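Local coordinates for protein uncharacterized esterase YxiM (Bacillus subtilis, PDB 2O14) that is uncharacterised but probably acts as an esterase of the GDSL family, joining a galactose-binding-like beta domain to an SGNH-type hydrolase domain, at residues V67-Y72 / F145-L150; T98-V103 / N113-G118. All blocks are in the same frame, centred on the assembly; numbering follows the deposited sequence.

Interaction 1. Residues V67-Y72 / F145-L150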
loop_
_atom_site.group_PDB
_atom_site.type_symbol
_atom_site.label_atom_id
_atom_site.label_comp_id
_atom_site.label_asym_id
_atom_site.label_seq_id
_atom_site.Cartn_x
_atom_site.Cartn_y
_atom_site.Cartn_z
ATOM N N VAL A 67 -14.924 4.773 -16.548
ATOM C CA VAL A 67 -15.924 3.723 -16.414
ATOM C C VAL A 67 -16.026 3.509 -14.915
ATOM O O VAL A 67 -15.040 3.684 -14.191
ATOM C CB VAL A 67 -15.489 2.384 -17.064
ATOM C CG1 VAL A 67 -15.627 2.462 -18.583
ATOM C CG2 VAL A 67 -14.063 2.056 -16.668
ATOM N N GLU A 68 -17.214 3.158 -14.444
ATOM C CA GLU A 68 -17.415 2.909 -13.023
ATOM C C GLU A 68 -17.737 1.438 -12.781
ATOM O O GLU A 68 -18.570 0.853 -13.474
ATOM C CB GLU A 68 -18.561 3.761 -12.488
ATOM C CG GLU A 68 -18.772 3.596 -11.003
ATOM C CD GLU A 68 -19.868 4.484 -10.472
ATOM O OE1 GLU A 68 -20.299 5.403 -11.202
ATOM O OE2 GLU A 68 -20.289 4.265 -9.316
ATOM N N PHE A 69 -17.062 0.838 -11.812
ATOM C CA PHE A 69 -17.317 -0.558 -11.483
ATOM C C PHE A 69 -18.474 -0.581 -10.490
ATOM O O PHE A 69 -18.328 -0.144 -9.345
ATOM C CB PHE A 69 -16.070 -1.185 -10.870
ATOM C CG PHE A 69 -14.931 -1.339 -11.841
ATOM C CD1 PHE A 69 -14.657 -2.571 -12.424
ATOM C CD2 PHE A 69 -14.134 -0.246 -12.180
ATOM C CE1 PHE A 69 -13.600 -2.716 -13.330
ATOM C CE2 PHE A 69 -13.076 -0.381 -13.084
ATOM C CZ PHE A 69 -12.812 -1.617 -13.657
ATOM N N LEU A 70 -19.623 -1.078 -10.944
ATOM C CA LEU A 70 -20.824 -1.158 -10.120
ATOM C C LEU A 70 -20.789 -2.373 -9.192
ATOM O O LEU A 70 -21.415 -2.385 -8.133
ATOM C CB LEU A 70 -22.062 -1.205 -11.015
ATOM C CG LEU A 70 -22.214 0.004 -11.940
ATOM C CD1 LEU A 70 -23.488 -0.135 -12.766
ATOM C CD2 LEU A 70 -22.250 1.277 -11.115
ATOM N N ALA A 71 -20.069 -3.402 -9.614
ATOM C CA ALA A 71 -19.889 -4.602 -8.817
ATOM C C ALA A 71 -18.392 -4.584 -8.543
ATOM O O ALA A 71 -17.607 -4.239 -9.426
ATOM C CB ALA A 71 -20.277 -5.832 -9.617
ATOM N N TYR A 72 -17.986 -4.916 -7.323
ATOM C CA TYR A 72 -16.567 -4.910 -6.994
ATOM C C TYR A 72 -16.194 -5.987 -5.982
ATOM O O TYR A 72 -16.982 -6.888 -5.707
ATOM C CB TYR A 72 -16.151 -3.526 -6.480
ATOM C CG TYR A 72 -17.072 -2.990 -5.418
ATOM C CD1 TYR A 72 -18.233 -2.302 -5.759
ATOM C CD2 TYR A 72 -16.817 -3.229 -4.074
ATOM C CE1 TYR A 72 -19.120 -1.871 -4.782
ATOM C CE2 TYR A 72 -17.695 -2.807 -3.092
ATOM C CZ TYR A 72 -18.843 -2.132 -3.451
ATOM O OH TYR A 72 -19.722 -1.745 -2.471
ATOM N N PHE A 145 -16.198 3.853 -7.659
ATOM C CA PHE A 145 -14.936 3.201 -8.001
ATOM C C PHE A 145 -14.815 3.337 -9.514
ATOM O O PHE A 145 -15.435 2.595 -10.274
ATOM C CB PHE A 145 -14.982 1.742 -7.548
ATOM C CG PHE A 145 -15.271 1.595 -6.081
ATOM C CD1 PHE A 145 -14.554 2.339 -5.147
ATOM C CD2 PHE A 145 -16.287 0.757 -5.631
ATOM C CE1 PHE A 145 -14.844 2.257 -3.786
ATOM C CE2 PHE A 145 -16.587 0.665 -4.268
ATOM C CZ PHE A 145 -15.867 1.417 -3.349
ATOM N N THR A 146 -14.023 4.316 -9.931
ATOM C CA THR A 146 -13.856 4.641 -11.340
ATOM C C THR A 146 -12.447 4.487 -11.893
ATOM O O THR A 146 -11.460 4.601 -11.163
ATOM C CB THR A 146 -14.275 6.087 -11.579
ATOM O OG1 THR A 146 -13.408 6.946 -10.832
ATOM C CG2 THR A 146 -15.705 6.314 -11.118
ATOM N N LEU A 147 -12.365 4.262 -13.201
ATOM C CA LEU A 147 -11.084 4.087 -13.878
ATOM C C LEU A 147 -11.042 4.938 -15.155
ATOM O O LEU A 147 -11.896 4.787 -16.024
ATOM C CB LEU A 147 -10.888 2.601 -14.219
ATOM C CG LEU A 147 -9.587 2.238 -14.945
ATOM C CD1 LEU A 147 -8.389 2.594 -14.080
ATOM C CD2 LEU A 147 -9.580 0.759 -15.290
ATOM N N SER A 148 -10.058 5.830 -15.269
ATOM C CA SER A 148 -9.936 6.684 -16.453
ATOM C C SER A 148 -8.956 6.152 -17.482
ATOM O O SER A 148 -9.173 6.302 -18.678
ATOM C CB SER A 148 -9.499 8.108 -16.069
ATOM O OG SER A 148 -10.580 8.885 -15.591
ATOM N N ALA A 149 -7.865 5.546 -17.034
ATOM C CA ALA A 149 -6.891 5.038 -17.991
ATOM C C ALA A 149 -5.953 3.992 -17.426
ATOM O O ALA A 149 -5.809 3.859 -16.217
ATOM C CB ALA A 149 -6.071 6.197 -18.553
ATOM N N LEU A 150 -5.315 3.254 -18.325
ATOM C CA LEU A 150 -4.343 2.245 -17.945
ATOM C C LEU A 150 -3.195 2.268 -18.936
ATOM O O LEU A 150 -3.407 2.441 -20.140
ATOM C CB LEU A 150 -4.946 0.842 -17.964
ATOM C CG LEU A 150 -5.871 0.366 -16.851
ATOM C CD1 LEU A 150 -6.223 -1.106 -17.098
ATOM C CD2 LEU A 150 -5.183 0.526 -15.502
HETATM O O HOH W 1 -18.632 2.098 -7.938
#
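Tyr72 and Phe145 meet in a T-shaped stack: the edge of Phe145 addresses one face of Tyr72, with CE2 of Phe145 over the centre of the tyrosine ring. The ring planes stand 71° apart, and the closest atoms are Tyr72 CE1 and Phe145 CE2 at 3.6 Å. The first torsion of Tyr72 sets its CG between the backbone N and the carbonyl carbon (chi1 49°), and the second, close to perpendicular, turns the ring face to the phenylalanine edge. Phe69 takes its neighbours at the edge instead: Phe145 O and CB of Leu147 both lie near its ring plane, and Phe69 CE2 is 3.9 Å from Leu147 CB.

Behind the rings the two strands run antiparallel, 146° between their directions. Val67 and Leu147 form a hydrogen-bonded pair, N of Val67 to O of Leu147 at 3.1 Å and N of Leu147 to O of Val67 at 2.9 Å. Their side chains lie side by side on the sheet face that Phe20 also touches. Glu68 and Thr146 follow as a non-hydrogen-bonded pair on the other face, where Thr146 OG1 bonds to Asn97 O. Phe69 N then donates to Phe145 O at 2.8 Å. Next to this bond, one water donates to Glu68 OE2 and to Phe69 O and accepts from Phe145 N, bridging both backbones.

Beyond the pairing, a classic beta bulge sets Ser148 and Ala149 together opposite Thr94. Phe69 and Phe145 both lie on Val136 of strand 131-138, in the other sheet; such aromatic packing between two beta sheets is consistent with the beta-sandwich fold of galactose-binding-like domains.

Interaction 2. Residues T98-V103 / N113-G118. With SO4 (sulfate ion), chain C.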
loop_
_atom_site.group_PDB
_atom_site.type_symbol
_atom_site.label_atom_id
_atom_site.label_comp_id
_atom_site.label_asym_id
_atom_site.label_seq_id
_atom_site.Cartn_x
_atom_site.Cartn_y
_atom_site.Cartn_z
ATOM N N THR A 98 -12.593 10.205 -7.697
ATOM C CA THR A 98 -12.367 9.304 -6.580
ATOM C C THR A 98 -12.336 9.919 -5.188
ATOM O O THR A 98 -11.738 10.967 -4.981
ATOM C CB THR A 98 -11.014 8.576 -6.782
ATOM O OG1 THR A 98 -11.055 7.826 -8.004
ATOM C CG2 THR A 98 -10.706 7.647 -5.606
ATOM N N ALA A 99 -12.984 9.249 -4.239
ATOM C CA ALA A 99 -12.956 9.677 -2.843
ATOM C C ALA A 99 -11.819 8.820 -2.266
ATOM O O ALA A 99 -10.796 9.335 -1.832
ATOM C CB ALA A 99 -14.277 9.355 -2.150
ATOM N N ARG A 100 -12.000 7.504 -2.293
ATOM C CA ARG A 100 -10.974 6.578 -1.816
ATOM C C ARG A 100 -11.270 5.198 -2.381
ATOM O O ARG A 100 -12.341 4.638 -2.139
ATOM C CB ARG A 100 -10.934 6.521 -0.284
ATOM C CG ARG A 100 -9.884 5.551 0.249
ATOM C CD ARG A 100 -9.466 5.882 1.667
ATOM N NE ARG A 100 -10.566 5.779 2.617
ATOM C CZ ARG A 100 -11.149 4.635 2.969
ATOM N NH1 ARG A 100 -10.738 3.483 2.449
ATOM N NH2 ARG A 100 -12.141 4.644 3.850
ATOM N N ALA A 101 -10.321 4.658 -3.141
ATOM C CA ALA A 101 -10.494 3.353 -3.765
ATOM C C ALA A 101 -9.182 2.589 -3.871
ATOM O O ALA A 101 -8.099 3.174 -3.797
ATOM C CB ALA A 101 -11.097 3.527 -5.154
ATOM N N SER A 102 -9.290 1.275 -4.033
ATOM C CA SER A 102 -8.123 0.411 -4.180
ATOM C C SER A 102 -8.195 -0.275 -5.536
ATOM O O SER A 102 -9.247 -0.305 -6.172
ATOM C CB SER A 102 -8.092 -0.650 -3.074
ATOM O OG SER A 102 -7.813 -0.065 -1.806
ATOM N N VAL A 103 -7.068 -0.813 -5.984
ATOM C CA VAL A 103 -7.022 -1.513 -7.253
ATOM C C VAL A 103 -6.780 -2.983 -6.968
ATOM O O VAL A 103 -5.970 -3.325 -6.100
ATOM C CB VAL A 103 -5.886 -0.978 -8.153
ATOM C CG1 VAL A 103 -5.718 -1.870 -9.371
ATOM C CG2 VAL A 103 -6.209 0.429 -8.609
ATOM N N ASN A 113 -6.017 2.159 -1.130
ATOM C CA ASN A 113 -6.582 3.479 -0.871
ATOM C C ASN A 113 -6.011 4.699 -1.587
ATOM O O ASN A 113 -5.509 5.622 -0.942
ATOM C CB ASN A 113 -6.567 3.753 0.641
ATOM C CG ASN A 113 -7.499 2.832 1.413
ATOM O OD1 ASN A 113 -7.272 2.553 2.586
ATOM N ND2 ASN A 113 -8.565 2.371 0.759
HETATM N N MSE A 114 -6.098 4.714 -2.912
HETATM C CA MSE A 114 -5.656 5.870 -3.679
HETATM C C MSE A 114 -6.788 6.883 -3.462
HETATM O O MSE A 114 -7.944 6.488 -3.293
HETATM C CB MSE A 114 -5.547 5.513 -5.167
HETATM C CG MSE A 114 -4.481 4.480 -5.504
HETATM SE SE MSE A 114 -4.698 3.816 -7.331
HETATM C CE MSE A 114 -6.445 3.028 -7.071
ATOM N N THR A 115 -6.477 8.175 -3.453
ATOM C CA THR A 115 -7.522 9.180 -3.243
ATOM C C THR A 115 -7.438 10.333 -4.235
ATOM O O THR A 115 -6.395 10.560 -4.851
ATOM C CB THR A 115 -7.468 9.771 -1.807
ATOM O OG1 THR A 115 -6.278 10.555 -1.654
ATOM C CG2 THR A 115 -7.474 8.655 -0.758
ATOM N N GLY A 116 -8.545 11.056 -4.390
ATOM C CA GLY A 116 -8.566 12.185 -5.301
ATOM C C GLY A 116 -8.855 11.824 -6.747
ATOM O O GLY A 116 -8.409 10.779 -7.238
ATOM N N ASP A 117 -9.607 12.689 -7.425
ATOM C CA ASP A 117 -9.951 12.483 -8.828
ATOM C C ASP A 117 -8.672 12.345 -9.648
ATOM O O ASP A 117 -7.721 13.098 -9.449
ATOM C CB ASP A 117 -10.738 13.677 -9.379
ATOM C CG ASP A 117 -12.040 13.915 -8.653
ATOM O OD1 ASP A 117 -12.445 13.051 -7.847
ATOM O OD2 ASP A 117 -12.665 14.970 -8.903
ATOM N N GLY A 118 -8.651 11.387 -10.570
ATOM C CA GLY A 118 -7.481 11.208 -11.407
ATOM C C GLY A 118 -6.253 10.701 -10.682
ATOM O O GLY A 118 -5.141 10.790 -11.204
HETATM S S SO4 C . -12.264 8.348 4.933
HETATM O O1 SO4 C . -12.082 8.197 3.476
HETATM O O2 SO4 C . -13.669 8.695 5.231
HETATM O O3 SO4 C . -11.371 9.422 5.415
HETATM O O4 SO4 C . -11.931 7.084 5.617
#
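Arg100 starts with CG anti to its backbone N (chi1 179°), and its CG and CD run beside Asn113, both side chains pointing the same way. CD of Arg100 comes within 3.7 Å of CB of Asn113, and the guanidinium and amide planes are 78° apart. A bend at chi3 then sets NE, which bonds a sulfate ion, probably from the crystallisation liquor, at the guanidinium edge. Two hydrogen bonds hold this anion, Arg100 NE to sulfate O1 and Arg100 NH2 to sulfate O4, each 3.0 Å. Lys140 also bonds it.

The first torsion of Ser102 puts OG beside its own backbone N, where it accepts the backbone N-H of Asn113 at 2.9 Å in an almost straight bond (173°). The side chain of Asn113 lies about 8 Å from that of the predicted nucleophile Ser171. Next along, Ala101 and Met114, a selenomethionine here, form a hydrogen-bonded antiparallel pair: Ala101 N to Met114 O is 3.0 Å and Met114 N to Ala101 O is 2.7 Å.

Asp117 reaches back with OD1 to accept from Thr98 N at 2.9 Å, met on the anti side, somewhat out of the carboxylate plane. Its OD2 is bonded to Ser58, giving the carboxylate a second anchor. Gly116 N to Thr98 O is a weak bond.

The pairing lies in the beta hairpin of strands 100-105 and 108-115, and the Thr98 and Asp117 contact extends it past the strands. Met114 packs on Tyr177 and on Leu95 of strand 87-95, while strand 131-138 flanks strand 100-105 on its other side, with Val136 against Ala101.

Interaction 1 is buried, whereas interaction 2 is only partly so, with Ala99 and Asp117 exposed. They lie in different sheets of the same beta domain: strands 65-69 and 146-156 pair in the mixed sheet, strands 100-105 and 108-115 in the five-stranded antiparallel one. Interaction 2 is nested along the chain within the loop closed by interaction 1. Their centres are 11 Å apart, and they touch where Phe145 CD1 packs on Ala101 CB at 3.7 Å. Antiparallel backbone pairing is common to both, but aromatic and aliphatic packing supplements it in interaction 1, and polar side chains with a bound anion in interaction 2.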